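Local coordinates for protein aminoglycoside N(3)-acetyltransferase (Enterobacter cloacae, PDB 6NP3) that catalyses transfer of an acetyl group from acetyl-CoA to the 3-amino group of 2-deoxystreptamine antibiotics such as gentamicin, probably conferring resistance to them, at residues P34-G38 with P39-V43. Sequence-based numbering, arbitrary orientation.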
loop_
_atom_site.group_PDB
_atom_site.type_symbol
_atom_site.label_atom_id
_atom_site.label_comp_id
_atom_site.label_asym_id
_atom_site.label_seq_id
_atom_site.Cartn_x
_atom_site.Cartn_y
_atom_site.Cartn_z
ATOM N N PRO A 34 19.975 -3.191 -11.731
ATOM C CA PRO A 34 21.002 -2.646 -10.834
ATOM C C PRO A 34 20.910 -1.138 -10.689
ATOM O O PRO A 34 20.712 -0.404 -11.662
ATOM C CB PRO A 34 22.317 -3.060 -11.505
ATOM C CG PRO A 34 21.972 -4.262 -12.314
ATOM C CD PRO A 34 20.540 -4.081 -12.762
ATOM N N LEU A 35 21.080 -0.691 -9.455
ATOM C CA LEU A 35 21.042 0.715 -9.098
ATOM C C LEU A 35 22.386 1.127 -8.509
ATOM O O LEU A 35 23.039 0.351 -7.805
ATOM C CB LEU A 35 19.935 0.957 -8.075
ATOM C CG LEU A 35 18.528 0.651 -8.577
ATOM C CD1 LEU A 35 17.534 0.714 -7.423
ATOM C CD2 LEU A 35 18.139 1.606 -9.692
ATOM N N ALA A 36 22.770 2.371 -8.785
ATOM C CA ALA A 36 24.088 2.861 -8.398
ATOM C C ALA A 36 24.408 2.545 -6.942
ATOM O O ALA A 36 25.509 2.080 -6.622
ATOM C CB ALA A 36 24.170 4.368 -8.648
ATOM N N ASP A 37 23.462 2.800 -6.040
ATOM C CA ASP A 37 23.663 2.576 -4.611
ATOM C C ASP A 37 22.557 1.715 -4.026
ATOM O O ASP A 37 22.134 1.888 -2.876
ATOM C CB ASP A 37 23.770 3.895 -3.865
ATOM C CG ASP A 37 25.009 4.653 -4.231
ATOM O OD1 ASP A 37 26.104 4.092 -4.052
ATOM O OD2 ASP A 37 24.885 5.784 -4.732
ATOM N N GLY A 38 22.095 0.758 -4.809
ATOM C CA GLY A 38 21.051 -0.127 -4.374
ATOM C C GLY A 38 19.701 0.554 -4.324
ATOM O O GLY A 38 19.505 1.632 -4.890
ATOM N N PRO A 39 18.739 -0.075 -3.642
ATOM C CA PRO A 39 17.372 0.483 -3.608
ATOM C C PRO A 39 17.286 1.918 -3.142
ATOM O O PRO A 39 16.389 2.651 -3.587
ATOM C CB PRO A 39 16.637 -0.465 -2.655
ATOM C CG PRO A 39 17.344 -1.792 -2.851
ATOM C CD PRO A 39 18.806 -1.413 -3.020
ATOM N N GLN A 40 18.205 2.353 -2.280
ATOM C CA GLN A 40 18.163 3.740 -1.825
ATOM C C GLN A 40 18.223 4.713 -2.996
ATOM O O GLN A 40 17.710 5.832 -2.899
ATOM C CB GLN A 40 19.336 4.035 -0.893
ATOM C CG GLN A 40 19.229 5.414 -0.267
ATOM C CD GLN A 40 18.058 5.493 0.698
ATOM O OE1 GLN A 40 17.812 4.567 1.478
ATOM N NE2 GLN A 40 17.333 6.596 0.656
ATOM N N THR A 41 18.899 4.329 -4.086
ATOM C CA THR A 41 18.968 5.194 -5.266
ATOM C C THR A 41 17.576 5.543 -5.776
ATOM O O THR A 41 17.296 6.697 -6.121
ATOM C CB THR A 41 19.795 4.515 -6.364
ATOM O OG1 THR A 41 21.115 4.273 -5.859
ATOM C CG2 THR A 41 19.869 5.376 -7.623
ATOM N N LEU A 42 16.687 4.557 -5.824
ATOM C CA LEU A 42 15.329 4.808 -6.278
ATOM C C LEU A 42 14.510 5.558 -5.244
ATOM O O LEU A 42 13.706 6.414 -5.621
ATOM C CB LEU A 42 14.673 3.494 -6.658
ATOM C CG LEU A 42 13.232 3.594 -7.147
ATOM C CD1 LEU A 42 13.044 4.521 -8.290
ATOM C CD2 LEU A 42 12.768 2.180 -7.544
ATOM N N VAL A 43 14.681 5.267 -3.955
ATOM C CA VAL A 43 14.022 6.080 -2.933
ATOM C C VAL A 43 14.429 7.547 -3.083
ATOM O O VAL A 43 13.587 8.457 -3.068
ATOM C CB VAL A 43 14.352 5.537 -1.529
ATOM C CG1 VAL A 43 13.807 6.443 -0.458
ATOM C CG2 VAL A 43 13.816 4.154 -1.350
HETATM O O HOH W 1 20.569 0.938 -1.014
HETATM O O HOH W 2 22.583 6.745 -5.827
#
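Asp37 and Thr41 face each other with their CA atoms 5.4 Å apart, where the chain makes a beta turn closed by the bond from Gly38 N to Leu35 O and then swings at Gly38, whose phi is positive (73°), into helix 39-50. Gly38 O accepts from Thr41 N at 2.9 Å, the donor lying above the carbonyl plane. The Thr41 side chain reaches back in the reverse direction. With OG1 anti to the carbonyl carbon and beside its own backbone N (chi1 -60°), the hydroxyl meets the turn and accepts a bond from Asp37 N, with 2.8 Å between Asp37 N and Thr41 OG1 and an N-H...O angle of 143°. Thr41 is thus held to the loop twice, its backbone N donating to Gly38 O and its side-chain OG1 accepting from Asp37 N.

Two waters bridge loop and helix at separate points. One donates to Asp37 O and accepts from Gln40 N, linking the two where the direct Asp37 O to Gln40 N separation, 4.0 Å, is too long. The other donates to Asp37 OD2 at 2.7 Å and also hydrogen-bonds Thr41 OG1 at 2.9 Å, so the carboxylate is joined to the hydroxyl indirectly.

On the apolar side Leu35 leans against the helix. Its CD1 lies 3.8 Å from Pro39 CA and 4.1 Å from Leu42 CB, while its CB approaches Thr41 CB. Leu8 of helix 5-15 touches Leu35, Thr41 and Leu42, and Phe104 of helix 101-106 meets Pro39 and Gln40. Leu42 and Pro39 lie close to Val27 and Leu29, which bind acetyl-CoA. The arrangement is a beta turn running into the N-terminal end of helix 39-50, held to it by Thr41 of the first helical turn, beside the acetyl-CoA site.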